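PDB 4OXI: enterobactin synthetase component F-related protein from Vibrio cholerae serotype O1, which probably activates glycine with ATP as glycyl-adenosine-5'-phosphate, serving as the adenylation domain of a pathway that modifies lipopolysaccharide. Local coordinates for residues A474-E479 and Q534-F539; V496-W501 and S510-F515; H325-L330 and Q349-Q354. All coordinates share one frame; numbering follows the deposited sequence.

Following the chain from the N terminus, interaction 3 comes first: the loop 325-330, ahead of strand 332-336, meets the end of helix 342-352, closing a loop of 18 intervening residues. Interaction 1 opens later at strand 476-479 and closes at 534-539, just before strand 543-546. Interaction 2, the hairpin of strands 496-500 and 512-516, is nested inside that larger loop. Interactions 1 and 2 touch, probably through a hydrogen bond from T512 OG1 to F539 O, and by packing of A474 CB on S510 O. Interaction 3 stands in series with both and apart from them, its nearest atoms about 18 Å from those of interaction 1 and about 21 Å from those of interaction 2.

Interaction 1 (A474-E479 and Q534-F539); sequences AGQRVE and QLNPTF. With GAP (glycyl-adenosine-5'-phosphate), chain B.
With chi1 at 67°, V478 turns both methyls onto the ring of F539, CG1 near CE1 and CD1 and CG2 near CD2 and CG; the strand backbone itself directs CB toward the 534-539 loop. V478 CB lies 3.7 Å from the centroid of the F539 ring, a CH-pi contact over one face. Q476 meets the same ring at its edge, CB 3.7 Å from F539 CZ, with its amide plane turned 57° from the ring. Beyond CG the Q476 chain runs extended to T538, where NE2 gives a weak bond to OG1 (2.9 Å), bent to 116° at the hydrogen. T538 OG1 passes its own hydrogen to N536 OD1 at 3.0 Å. That carboxamide oxygen also accepts from T538 N at 3.0 Å, closing an Asx turn, so two donors grip it. At the loop end of the strand, A474 CB packs on T538 CG2 at 3.9 Å. R477, between the two inward-facing residues, points away from 534-539, and its NH1 reaches O1A of the glycyl-adenylate at 2.6 Å; NH2 forms a salt bridge with E364. One strand thus has two chemistries: an apolar and amide side pressed on the 534-539 loop, and a cationic side whose charge would help balance the phosphate of the bound adenylate.

Interaction 2 (V496-W501 and S510-F515); sequences VAIVPW and SGTVAF
Strands 496-500 and 512-516 form an antiparallel beta hairpin; A514 pairs onward with R543 and Y545 of strand 543-546, and T512 with K542 just before it, which makes a three-stranded sheet. A497 and F515 form one hydrogen-bonded pair, with A497 N to F515 O at 3.0 Å and F515 N to A497 O at 2.9 Å. V499 and V513 form the other, V513 N reaching V499 O at 2.8 Å. P500, which has no N-H to give, sits opposite T512 in a non-hydrogen-bonded pair, where none is needed. Beyond it W501 N bonds to G511 O at 2.8 Å from above the carbonyl plane.

On the face holding V499, V513 and F515, V499 has CG1 anti to its backbone N (chi1 178°), which turns CG2 to the edge of the F515 ring, 3.8 Å from CE2. V513 CG2 packs on V499 CB at 4.0 Å, while CG1 reaches W501 CB. Helix 560-568 lies over this face. On the other, I498 touches A514 through CD1 (4.0 Å from CB) and T512 through CG2, under helix 480-491. A three-stranded sheet with helices on both faces is consistent with the small C-terminal subdomain of adenylate-forming enzymes.

Interaction 3 (H325-L330 and Q349-Q354); sequences HSLPSL and QQATQQ
H325 and L327 give their backbone N-H groups to carbonyls at the end of helix 342-352. H325 N bonds to Q350 O at 2.9 Å and nearly straight (171° at the hydrogen). L327 N reaches A351 O at 2.9 Å, coming from above the carbonyl plane. Side-chain amides add further bonds. Q354, extended beyond CG, sends NE2 across to P328 O at 2.9 Å, and the same nitrogen turns back to T352 O at 3.1 Å, so both partners fix the rotation of its amide. Q353 NE2 bonds to Q350 O at 2.8 Å, making that carbonyl an acceptor for two donors, one from each segment.

The helix belongs to a beta-alpha-beta crossover: it links strand 332-336 to the adjacent parallel strand 356-360, and the contact joins its C-terminal end to the loop that enters the first of these strands. That loop folds into a type I beta turn from L327 to L330. On the helix side Q353 breaks off with positive phi, and T352 OG1 accepts from Q354 N in an ST turn.

The one contact between flat groups is H325 with Q353. A bend at chi2 (-73°) folds the Q353 amide over one face of the imidazole, the two planes only 20° apart, with CD 3.4 Å from H325 CE1. Apolar packing is carried chiefly by T352, whose CG2 lies against L330 CB at 3.7 Å and also touches CD1. L327 CG faces A351 CB, and L327 and L330 also pack on I298 of helix 294-301. A water bridges the segments, donating to L330 O at 2.9 Å and paired with T352 OG1.

Interaction 1 (A474-E479 and Q534-F539)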
ATOM      1  N   ALA A 474     -12.038   6.407   3.978  1.00 27.47           N
ATOM      2  CA  ALA A 474     -11.514   7.049   2.768  1.00 28.82           C
ATOM      3  C   ALA A 474     -10.396   6.204   2.144  1.00 27.87           C
ATOM      4  O   ALA A 474      -9.313   6.710   1.813  1.00 28.51           O
ATOM      5  CB  ALA A 474     -11.008   8.475   3.078  1.00 25.68           C
ATOM      6  N   GLY A 475     -10.634   4.905   2.034  1.00 28.52           N
ATOM      7  CA  GLY A 475      -9.682   4.033   1.357  1.00 33.46           C
ATOM      8  C   GLY A 475      -8.441   3.611   2.136  1.00 36.20           C
ATOM      9  O   GLY A 475      -7.606   2.879   1.600  1.00 32.20           O
ATOM     10  N   GLN A 476      -8.317   4.058   3.387  1.00 30.15           N
ATOM     11  CA  GLN A 476      -7.152   3.729   4.206  1.00 28.73           C
ATOM     12  C   GLN A 476      -7.493   2.773   5.357  1.00 29.91           C
ATOM     13  O   GLN A 476      -8.461   2.987   6.097  1.00 30.16           O
ATOM     14  CB  GLN A 476      -6.552   4.997   4.787  1.00 29.69           C
ATOM     15  CG  GLN A 476      -6.181   6.047   3.764  1.00 34.88           C
ATOM     16  CD  GLN A 476      -5.495   7.227   4.428  1.00 48.98           C
ATOM     17  OE1 GLN A 476      -4.623   7.045   5.284  1.00 59.26           O
ATOM     18  NE2 GLN A 476      -5.898   8.442   4.063  1.00 47.91           N
ATOM     19  N   ARG A 477      -6.694   1.723   5.503  1.00 25.76           N
ATOM     20  CA  ARG A 477      -6.872   0.736   6.567  1.00 28.24           C
ATOM     21  C   ARG A 477      -6.704   1.335   7.971  1.00 27.06           C
ATOM     22  O   ARG A 477      -5.743   2.049   8.233  1.00 25.77           O
ATOM     23  CB  ARG A 477      -5.837  -0.366   6.374  1.00 27.19           C
ATOM     24  CG  ARG A 477      -5.828  -1.453   7.433  1.00 31.04           C
ATOM     25  CD  ARG A 477      -4.867  -2.568   7.027  1.00 31.71           C
ATOM     26  NE  ARG A 477      -4.495  -3.433   8.146  1.00 34.85           N
ATOM     27  CZ  ARG A 477      -3.856  -4.594   8.013  1.00 32.10           C
ATOM     28  NH1 ARG A 477      -3.527  -5.048   6.803  1.00 26.81           N
ATOM     29  NH2 ARG A 477      -3.557  -5.310   9.091  1.00 28.80           N
ATOM     30  N   VAL A 478      -7.626   1.035   8.877  1.00 27.23           N
ATOM     31  CA  VAL A 478      -7.468   1.465  10.264  1.00 26.02           C
ATOM     32  C   VAL A 478      -8.244   0.555  11.211  1.00 28.46           C
ATOM     33  O   VAL A 478      -9.267  -0.010  10.829  1.00 28.70           O
ATOM     34  CB  VAL A 478      -7.908   2.940  10.449  1.00 29.59           C
ATOM     35  CG1 VAL A 478      -9.393   3.077  10.224  1.00 24.37           C
ATOM     36  CG2 VAL A 478      -7.498   3.468  11.838  1.00 28.75           C
ATOM     37  N   GLU A 479      -7.747   0.392  12.433  1.00 28.73           N
ATOM     38  CA  GLU A 479      -8.505  -0.288  13.486  1.00 30.66           C
ATOM     39  C   GLU A 479      -9.377   0.734  14.224  1.00 29.37           C
ATOM     40  O   GLU A 479      -8.864   1.709  14.776  1.00 27.41           O
ATOM     41  CB  GLU A 479      -7.546  -0.944  14.492  1.00 33.85           C
ATOM     42  CG  GLU A 479      -6.506  -1.903  13.886  1.00 32.64           C
ATOM     43  CD  GLU A 479      -7.099  -3.250  13.502  1.00 37.40           C
ATOM     44  OE1 GLU A 479      -8.278  -3.501  13.839  1.00 40.11           O
ATOM     45  OE2 GLU A 479      -6.383  -4.060  12.865  1.00 46.03           O
ATOM     46  N   GLN A 534      -2.056  12.541  17.228  1.00 37.54           N
ATOM     47  CA  GLN A 534      -1.930  11.111  17.523  1.00 41.52           C
ATOM     48  C   GLN A 534      -2.560  10.208  16.473  1.00 35.13           C
ATOM     49  O   GLN A 534      -2.404   8.990  16.525  1.00 39.20           O
ATOM     50  CB  GLN A 534      -2.500  10.807  18.918  1.00 42.89           C
ATOM     51  CG  GLN A 534      -1.702  11.485  20.029  1.00 46.09           C
ATOM     52  CD  GLN A 534      -2.440  11.527  21.356  1.00 57.53           C
ATOM     53  OE1 GLN A 534      -2.851  10.492  21.876  1.00 59.02           O
ATOM     54  NE2 GLN A 534      -2.611  12.735  21.912  1.00 56.12           N
ATOM     55  N   LEU A 535      -3.282  10.816  15.537  1.00 30.63           N
ATOM     56  CA  LEU A 535      -3.927  10.093  14.454  1.00 35.19           C
ATOM     57  C   LEU A 535      -3.683  10.841  13.150  1.00 35.21           C
ATOM     58  O   LEU A 535      -3.596  12.073  13.131  1.00 33.11           O
ATOM     59  CB  LEU A 535      -5.447  10.004  14.672  1.00 36.44           C
ATOM     60  CG  LEU A 535      -6.022   9.131  15.788  1.00 36.99           C
ATOM     61  CD1 LEU A 535      -7.525   9.308  15.859  1.00 33.84           C
ATOM     62  CD2 LEU A 535      -5.666   7.675  15.554  1.00 34.43           C
ATOM     63  N   ASN A 536      -3.592  10.095  12.060  1.00 30.97           N
ATOM     64  CA  ASN A 536      -3.677  10.684  10.733  1.00 30.66           C
ATOM     65  C   ASN A 536      -5.025  11.396  10.584  1.00 33.21           C
ATOM     66  O   ASN A 536      -6.048  10.858  11.004  1.00 32.64           O
ATOM     67  CB  ASN A 536      -3.540   9.571   9.696  1.00 34.94           C
ATOM     68  CG  ASN A 536      -3.458  10.096   8.276  1.00 38.50           C
ATOM     69  OD1 ASN A 536      -4.474  10.477   7.674  1.00 37.82           O
ATOM     70  ND2 ASN A 536      -2.246  10.111   7.726  1.00 34.00           N
ATOM     71  N   PRO A 537      -5.030  12.603   9.982  1.00 36.50           N
ATOM     72  CA  PRO A 537      -6.232  13.441   9.787  1.00 38.28           C
ATOM     73  C   PRO A 537      -7.437  12.670   9.243  1.00 36.17           C
ATOM     74  O   PRO A 537      -8.582  12.976   9.583  1.00 36.50           O
ATOM     75  CB  PRO A 537      -5.777  14.463   8.741  1.00 35.65           C
ATOM     76  CG  PRO A 537      -4.307  14.610   8.989  1.00 39.23           C
ATOM     77  CD  PRO A 537      -3.813  13.257   9.461  1.00 35.99           C
ATOM     78  N   THR A 538      -7.171  11.679   8.404  1.00 33.04           N
ATOM     79  CA  THR A 538      -8.228  10.884   7.799  1.00 35.62           C
ATOM     80  C   THR A 538      -9.048  10.191   8.880  1.00 33.00           C
ATOM     81  O   THR A 538     -10.268  10.063   8.758  1.00 32.84           O
ATOM     82  CB  THR A 538      -7.637   9.814   6.869  1.00 34.64           C
ATOM     83  OG1 THR A 538      -6.869  10.458   5.849  1.00 36.64           O
ATOM     84  CG2 THR A 538      -8.738   8.965   6.233  1.00 30.23           C
ATOM     85  N   PHE A 539      -8.365   9.770   9.942  1.00 29.81           N
ATOM     86  CA  PHE A 539      -8.981   8.980  10.989  1.00 33.18           C
ATOM     87  C   PHE A 539      -9.550   9.833  12.129  1.00 34.75           C
ATOM     88  O   PHE A 539     -10.332   9.332  12.942  1.00 35.40           O
ATOM     89  CB  PHE A 539      -7.968   7.967  11.521  1.00 32.10           C
ATOM     90  CG  PHE A 539      -7.355   7.108  10.443  1.00 32.68           C
ATOM     91  CD1 PHE A 539      -8.120   6.667   9.361  1.00 32.40           C
ATOM     92  CD2 PHE A 539      -6.012   6.752  10.499  1.00 34.76           C
ATOM     93  CE1 PHE A 539      -7.546   5.877   8.355  1.00 35.03           C
ATOM     94  CE2 PHE A 539      -5.428   5.967   9.495  1.00 35.42           C
ATOM     95  CZ  PHE A 539      -6.195   5.528   8.425  1.00 32.43           C
TER
HETATM   96  N   GAP B 601      -2.907  -4.792  -0.175  1.00 26.37           N
HETATM   97  CA  GAP B 601      -4.196  -4.180  -0.611  1.00 32.47           C
HETATM   98  C   GAP B 601      -4.901  -3.685   0.638  1.00 40.11           C
HETATM   99  O   GAP B 601      -5.970  -3.104   0.604  1.00 44.62           O
HETATM  100  PA  GAP B 601      -4.713  -3.490   3.374  1.00 30.14           P
HETATM  101  O1A GAP B 601      -3.851  -4.329   4.284  1.00 28.01           O
HETATM  102  O2A GAP B 601      -4.711  -1.974   3.483  1.00 34.80           O
HETATM  103  O3A GAP B 601      -4.248  -3.943   1.908  1.00 30.94           O
HETATM  104  C5' GAP B 601      -6.433  -5.455   3.617  1.00 27.31           C
HETATM  105  O5' GAP B 601      -6.214  -4.046   3.539  1.00 32.16           O
HETATM  106  C4' GAP B 601      -7.911  -5.708   3.835  1.00 26.73           C
HETATM  107  O4' GAP B 601      -8.665  -4.981   2.863  1.00 30.58           O
HETATM  108  C3' GAP B 601      -8.312  -7.147   3.592  1.00 27.56           C
HETATM  109  O3' GAP B 601      -8.079  -7.949   4.749  1.00 26.99           O
HETATM  110  C2' GAP B 601      -9.783  -7.009   3.241  1.00 28.06           C
HETATM  111  O2' GAP B 601     -10.550  -6.777   4.412  1.00 23.13           O
HETATM  112  C1' GAP B 601      -9.855  -5.689   2.518  1.00 26.93           C
HETATM  113  N9  GAP B 601      -9.856  -5.930   1.058  1.00 26.75           N
HETATM  114  C8  GAP B 601      -8.779  -5.874   0.253  1.00 24.07           C
HETATM  115  N7  GAP B 601      -9.117  -6.127  -1.036  1.00 23.89           N
HETATM  116  C5  GAP B 601     -10.447  -6.366  -1.059  1.00 24.59           C
HETATM  117  C6  GAP B 601     -11.441  -6.716  -2.094  1.00 23.82           C
HETATM  118  N6  GAP B 601     -11.075  -6.837  -3.399  1.00 23.60           N
HETATM  119  N1  GAP B 601     -12.723  -6.886  -1.693  1.00 28.61           N
HETATM  120  C2  GAP B 601     -13.099  -6.755  -0.400  1.00 28.26           C
HETATM  121  N3  GAP B 601     -12.241  -6.440   0.589  1.00 26.95           N
HETATM  122  C4  GAP B 601     -10.928  -6.233   0.324  1.00 23.82           C

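Interaction 2 (V496-W501 and S510-F515)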
ATOM      1  N   VAL A 496     -17.073   5.317  25.049  1.00 36.96           N
ATOM      2  CA  VAL A 496     -16.694   5.896  23.753  1.00 32.27           C
ATOM      3  C   VAL A 496     -17.010   4.920  22.625  1.00 37.14           C
ATOM      4  O   VAL A 496     -16.693   3.737  22.728  1.00 35.87           O
ATOM      5  CB  VAL A 496     -15.179   6.179  23.667  1.00 30.79           C
ATOM      6  CG1 VAL A 496     -14.793   6.580  22.255  1.00 32.41           C
ATOM      7  CG2 VAL A 496     -14.745   7.245  24.641  1.00 32.51           C
ATOM      8  N   ALA A 497     -17.632   5.408  21.553  1.00 31.62           N
ATOM      9  CA  ALA A 497     -17.827   4.604  20.344  1.00 28.99           C
ATOM     10  C   ALA A 497     -17.339   5.366  19.113  1.00 34.80           C
ATOM     11  O   ALA A 497     -17.600   6.575  18.983  1.00 36.13           O
ATOM     12  CB  ALA A 497     -19.289   4.225  20.179  1.00 28.61           C
ATOM     13  N   ILE A 498     -16.624   4.682  18.221  1.00 28.54           N
ATOM     14  CA  ILE A 498     -16.173   5.302  16.977  1.00 26.95           C
ATOM     15  C   ILE A 498     -16.967   4.678  15.835  1.00 28.53           C
ATOM     16  O   ILE A 498     -17.021   3.460  15.712  1.00 29.73           O
ATOM     17  CB  ILE A 498     -14.665   5.111  16.743  1.00 26.49           C
ATOM     18  CG1 ILE A 498     -13.869   5.546  17.968  1.00 25.77           C
ATOM     19  CG2 ILE A 498     -14.204   5.878  15.510  1.00 26.27           C
ATOM     20  CD1 ILE A 498     -13.890   7.069  18.249  1.00 26.53           C
ATOM     21  N   VAL A 499     -17.601   5.511  15.016  1.00 28.61           N
ATOM     22  CA  VAL A 499     -18.499   5.018  13.983  1.00 29.88           C
ATOM     23  C   VAL A 499     -18.058   5.523  12.619  1.00 29.99           C
ATOM     24  O   VAL A 499     -17.832   6.723  12.451  1.00 32.67           O
ATOM     25  CB  VAL A 499     -19.938   5.500  14.229  1.00 31.38           C
ATOM     26  CG1 VAL A 499     -20.845   5.013  13.129  1.00 31.56           C
ATOM     27  CG2 VAL A 499     -20.434   5.010  15.574  1.00 33.29           C
ATOM     28  N   PRO A 500     -17.912   4.608  11.644  1.00 30.08           N
ATOM     29  CA  PRO A 500     -17.656   5.028  10.260  1.00 30.41           C
ATOM     30  C   PRO A 500     -18.858   5.807   9.747  1.00 28.03           C
ATOM     31  O   PRO A 500     -19.973   5.273   9.771  1.00 32.82           O
ATOM     32  CB  PRO A 500     -17.546   3.702   9.501  1.00 25.18           C
ATOM     33  CG  PRO A 500     -17.173   2.690  10.561  1.00 34.09           C
ATOM     34  CD  PRO A 500     -17.915   3.141  11.788  1.00 28.32           C
ATOM     35  N   TRP A 501     -18.628   7.033   9.289  1.00 29.25           N
ATOM     36  CA  TRP A 501     -19.698   7.921   8.836  1.00 32.56           C
ATOM     37  C   TRP A 501     -19.090   9.182   8.231  1.00 32.22           C
ATOM     38  O   TRP A 501     -18.129   9.720   8.780  1.00 33.82           O
ATOM     39  CB  TRP A 501     -20.595   8.319  10.013  1.00 34.75           C
ATOM     40  CG  TRP A 501     -21.822   9.012   9.555  1.00 35.90           C
ATOM     41  CD1 TRP A 501     -22.021  10.366   9.442  1.00 33.06           C
ATOM     42  CD2 TRP A 501     -23.022   8.384   9.095  1.00 33.17           C
ATOM     43  NE1 TRP A 501     -23.282  10.608   8.941  1.00 37.49           N
ATOM     44  CE2 TRP A 501     -23.914   9.408   8.720  1.00 36.29           C
ATOM     45  CE3 TRP A 501     -23.426   7.051   8.957  1.00 36.24           C
ATOM     46  CZ2 TRP A 501     -25.195   9.137   8.228  1.00 38.16           C
ATOM     47  CZ3 TRP A 501     -24.697   6.782   8.465  1.00 38.10           C
ATOM     48  CH2 TRP A 501     -25.564   7.820   8.107  1.00 37.04           C
ATOM     49  N   SER A 510     -16.241   7.669   4.373  1.00 31.34           N
ATOM     50  CA  SER A 510     -15.254   8.702   4.066  1.00 29.31           C
ATOM     51  C   SER A 510     -14.657   9.325   5.328  1.00 28.54           C
ATOM     52  O   SER A 510     -13.731  10.141   5.245  1.00 29.47           O
ATOM     53  CB  SER A 510     -15.877   9.797   3.189  1.00 28.89           C
ATOM     54  OG  SER A 510     -17.076  10.299   3.767  1.00 36.48           O
ATOM     55  N   GLY A 511     -15.188   8.947   6.490  1.00 31.22           N
ATOM     56  CA  GLY A 511     -14.758   9.533   7.756  1.00 31.10           C
ATOM     57  C   GLY A 511     -15.269   8.753   8.957  1.00 32.99           C
ATOM     58  O   GLY A 511     -15.912   7.702   8.801  1.00 32.80           O
ATOM     59  N   THR A 512     -14.974   9.259  10.155  1.00 30.45           N
ATOM     60  CA  THR A 512     -15.498   8.684  11.400  1.00 31.94           C
ATOM     61  C   THR A 512     -16.196   9.758  12.232  1.00 34.11           C
ATOM     62  O   THR A 512     -15.929  10.950  12.067  1.00 33.33           O
ATOM     63  CB  THR A 512     -14.379   8.070  12.288  1.00 30.33           C
ATOM     64  OG1 THR A 512     -13.436   9.089  12.662  1.00 29.72           O
ATOM     65  CG2 THR A 512     -13.661   6.933  11.556  1.00 31.77           C
ATOM     66  N   VAL A 513     -17.084   9.337  13.126  1.00 31.50           N
ATOM     67  CA  VAL A 513     -17.605  10.247  14.138  1.00 34.10           C
ATOM     68  C   VAL A 513     -17.447   9.615  15.520  1.00 34.56           C
ATOM     69  O   VAL A 513     -17.406   8.385  15.656  1.00 33.45           O
ATOM     70  CB  VAL A 513     -19.092  10.657  13.894  1.00 33.51           C
ATOM     71  CG1 VAL A 513     -19.274  11.248  12.509  1.00 33.45           C
ATOM     72  CG2 VAL A 513     -20.002   9.487  14.083  1.00 35.60           C
ATOM     73  N   ALA A 514     -17.347  10.454  16.548  1.00 32.42           N
ATOM     74  CA  ALA A 514     -17.159   9.947  17.899  1.00 30.43           C
ATOM     75  C   ALA A 514     -18.388  10.202  18.782  1.00 35.44           C
ATOM     76  O   ALA A 514     -18.979  11.282  18.728  1.00 37.18           O
ATOM     77  CB  ALA A 514     -15.908  10.553  18.512  1.00 27.01           C
ATOM     78  N   PHE A 515     -18.775   9.196  19.567  1.00 30.55           N
ATOM     79  CA  PHE A 515     -19.767   9.354  20.630  1.00 30.69           C
ATOM     80  C   PHE A 515     -19.082   9.191  21.972  1.00 31.23           C
ATOM     81  O   PHE A 515     -18.379   8.203  22.201  1.00 35.05           O
ATOM     82  CB  PHE A 515     -20.874   8.306  20.521  1.00 30.95           C
ATOM     83  CG  PHE A 515     -21.738   8.462  19.308  1.00 34.05           C
ATOM     84  CD1 PHE A 515     -22.929   9.173  19.378  1.00 31.35           C
ATOM     85  CD2 PHE A 515     -21.361   7.905  18.090  1.00 37.84           C
ATOM     86  CE1 PHE A 515     -23.734   9.327  18.264  1.00 34.60           C
ATOM     87  CE2 PHE A 515     -22.166   8.054  16.960  1.00 37.76           C
ATOM     88  CZ  PHE A 515     -23.356   8.766  17.053  1.00 39.81           C
TER
HETATM   89  O   HOH W   1     -17.110  11.810   9.480  1.00 39.17           O

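Interaction 3 (H325-L330 and Q349-Q354)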
ATOM      1  N   HIS A 325     -17.895   5.035 -22.847  1.00 39.13           N
ATOM      2  CA  HIS A 325     -16.863   5.260 -23.855  1.00 38.42           C
ATOM      3  C   HIS A 325     -15.930   6.437 -23.563  1.00 36.17           C
ATOM      4  O   HIS A 325     -15.070   6.754 -24.382  1.00 39.19           O
ATOM      5  CB  HIS A 325     -17.491   5.402 -25.248  1.00 41.39           C
ATOM      6  CG  HIS A 325     -18.451   4.306 -25.586  1.00 41.90           C
ATOM      7  ND1 HIS A 325     -18.041   3.077 -26.057  1.00 45.05           N
ATOM      8  CD2 HIS A 325     -19.803   4.249 -25.511  1.00 44.02           C
ATOM      9  CE1 HIS A 325     -19.099   2.309 -26.255  1.00 44.48           C
ATOM     10  NE2 HIS A 325     -20.180   2.996 -25.932  1.00 41.38           N
ATOM     11  N   SER A 326     -16.087   7.078 -22.405  1.00 34.89           N
ATOM     12  CA  SER A 326     -15.279   8.264 -22.081  1.00 34.73           C
ATOM     13  C   SER A 326     -13.821   7.967 -21.721  1.00 37.88           C
ATOM     14  O   SER A 326     -13.009   8.889 -21.649  1.00 37.76           O
ATOM     15  CB  SER A 326     -15.920   9.087 -20.961  1.00 36.73           C
ATOM     16  OG  SER A 326     -15.910   8.393 -19.727  1.00 36.45           O
ATOM     17  N   LEU A 327     -13.484   6.694 -21.498  1.00 33.93           N
ATOM     18  CA  LEU A 327     -12.106   6.328 -21.156  1.00 31.25           C
ATOM     19  C   LEU A 327     -11.548   5.235 -22.063  1.00 31.77           C
ATOM     20  O   LEU A 327     -11.181   4.166 -21.573  1.00 26.26           O
ATOM     21  CB  LEU A 327     -12.036   5.864 -19.697  1.00 28.54           C
ATOM     22  CG  LEU A 327     -12.399   6.936 -18.678  1.00 32.84           C
ATOM     23  CD1 LEU A 327     -12.254   6.401 -17.254  1.00 30.78           C
ATOM     24  CD2 LEU A 327     -11.531   8.171 -18.892  1.00 27.36           C
ATOM     25  N   PRO A 328     -11.468   5.500 -23.385  1.00 32.98           N
ATOM     26  CA  PRO A 328     -11.033   4.465 -24.333  1.00 27.22           C
ATOM     27  C   PRO A 328      -9.606   3.988 -24.148  1.00 27.55           C
ATOM     28  O   PRO A 328      -9.302   2.886 -24.575  1.00 31.94           O
ATOM     29  CB  PRO A 328     -11.142   5.166 -25.700  1.00 29.30           C
ATOM     30  CG  PRO A 328     -11.071   6.626 -25.396  1.00 29.13           C
ATOM     31  CD  PRO A 328     -11.785   6.769 -24.074  1.00 32.17           C
ATOM     32  N   SER A 329      -8.727   4.788 -23.557  1.00 30.83           N
ATOM     33  CA  SER A 329      -7.324   4.366 -23.463  1.00 28.95           C
ATOM     34  C   SER A 329      -7.073   3.308 -22.371  1.00 25.67           C
ATOM     35  O   SER A 329      -6.043   2.633 -22.394  1.00 25.90           O
ATOM     36  CB  SER A 329      -6.399   5.567 -23.238  1.00 26.92           C
ATOM     37  OG  SER A 329      -6.534   6.073 -21.907  1.00 29.97           O
ATOM     38  N   LEU A 330      -8.004   3.158 -21.429  1.00 25.27           N
ATOM     39  CA  LEU A 330      -7.748   2.369 -20.210  1.00 26.76           C
ATOM     40  C   LEU A 330      -8.042   0.887 -20.406  1.00 27.71           C
ATOM     41  O   LEU A 330      -9.173   0.441 -20.182  1.00 27.36           O
ATOM     42  CB  LEU A 330      -8.599   2.896 -19.048  1.00 24.76           C
ATOM     43  CG  LEU A 330      -7.935   2.969 -17.666  1.00 28.21           C
ATOM     44  CD1 LEU A 330      -8.979   2.965 -16.565  1.00 22.44           C
ATOM     45  CD2 LEU A 330      -6.914   1.862 -17.462  1.00 22.71           C
ATOM     46  N   GLN A 349     -16.633  -0.059 -16.235  1.00 29.87           N
ATOM     47  CA  GLN A 349     -16.397  -0.831 -17.456  1.00 31.75           C
ATOM     48  C   GLN A 349     -17.087  -0.229 -18.694  1.00 36.22           C
ATOM     49  O   GLN A 349     -16.564  -0.320 -19.807  1.00 35.73           O
ATOM     50  CB  GLN A 349     -16.787  -2.307 -17.272  1.00 31.57           C
ATOM     51  CG  GLN A 349     -16.517  -3.157 -18.522  1.00 32.83           C
ATOM     52  CD  GLN A 349     -16.340  -4.628 -18.205  1.00 34.38           C
ATOM     53  OE1 GLN A 349     -17.318  -5.350 -17.966  1.00 38.81           O
ATOM     54  NE2 GLN A 349     -15.089  -5.087 -18.198  1.00 31.05           N
ATOM     55  N   GLN A 350     -18.247   0.397 -18.504  1.00 37.56           N
ATOM     56  CA  GLN A 350     -18.910   1.081 -19.617  1.00 36.99           C
ATOM     57  C   GLN A 350     -18.076   2.251 -20.117  1.00 35.12           C
ATOM     58  O   GLN A 350     -18.075   2.554 -21.312  1.00 37.78           O
ATOM     59  CB  GLN A 350     -20.313   1.553 -19.226  1.00 33.59           C
ATOM     60  CG  GLN A 350     -21.370   0.445 -19.263  1.00 41.08           C
ATOM     61  CD  GLN A 350     -21.489  -0.209 -20.638  1.00 49.95           C
ATOM     62  OE1 GLN A 350     -22.032   0.386 -21.576  1.00 57.96           O
ATOM     63  NE2 GLN A 350     -20.971  -1.434 -20.766  1.00 48.91           N
ATOM     64  N   ALA A 351     -17.358   2.909 -19.211  1.00 37.87           N
ATOM     65  CA  ALA A 351     -16.490   4.017 -19.619  1.00 31.74           C
ATOM     66  C   ALA A 351     -15.278   3.523 -20.382  1.00 31.67           C
ATOM     67  O   ALA A 351     -14.863   4.156 -21.348  1.00 34.09           O
ATOM     68  CB  ALA A 351     -16.057   4.840 -18.427  1.00 33.05           C
ATOM     69  N   THR A 352     -14.695   2.404 -19.951  1.00 25.75           N
ATOM     70  CA  THR A 352     -13.481   1.927 -20.616  1.00 30.03           C
ATOM     71  C   THR A 352     -13.794   0.955 -21.753  1.00 31.72           C
ATOM     72  O   THR A 352     -12.997   0.817 -22.679  1.00 26.76           O
ATOM     73  CB  THR A 352     -12.485   1.216 -19.629  1.00 29.57           C
ATOM     74  OG1 THR A 352     -13.028  -0.045 -19.209  1.00 27.96           O
ATOM     75  CG2 THR A 352     -12.190   2.082 -18.407  1.00 24.79           C
ATOM     76  N   GLN A 353     -14.942   0.273 -21.654  1.00 32.57           N
ATOM     77  CA  GLN A 353     -15.295  -0.842 -22.537  1.00 34.98           C
ATOM     78  C   GLN A 353     -14.235  -1.928 -22.497  1.00 35.38           C
ATOM     79  O   GLN A 353     -14.123  -2.726 -23.427  1.00 37.39           O
ATOM     80  CB  GLN A 353     -15.522  -0.371 -23.984  1.00 30.19           C
ATOM     81  CG  GLN A 353     -16.648   0.650 -24.124  1.00 37.23           C
ATOM     82  CD  GLN A 353     -18.012   0.014 -23.947  1.00 38.45           C
ATOM     83  OE1 GLN A 353     -18.276  -1.055 -24.492  1.00 41.15           O
ATOM     84  NE2 GLN A 353     -18.879   0.658 -23.173  1.00 40.18           N
ATOM     85  N   GLN A 354     -13.456  -1.963 -21.419  1.00 31.90           N
ATOM     86  CA  GLN A 354     -12.327  -2.888 -21.345  1.00 29.81           C
ATOM     87  C   GLN A 354     -12.240  -3.626 -19.993  1.00 30.50           C
ATOM     88  O   GLN A 354     -12.990  -3.303 -19.072  1.00 28.18           O
ATOM     89  CB  GLN A 354     -11.052  -2.139 -21.753  1.00 29.91           C
ATOM     90  CG  GLN A 354     -11.023  -1.914 -23.274  1.00 33.93           C
ATOM     91  CD  GLN A 354      -9.891  -1.029 -23.737  1.00 31.80           C
ATOM     92  OE1 GLN A 354      -8.908  -1.511 -24.284  1.00 38.00           O
ATOM     93  NE2 GLN A 354     -10.031   0.279 -23.537  1.00 32.04           N
TER
HETATM   94  O   HOH W   2     -10.558  -1.152 -18.251  1.00 22.46           O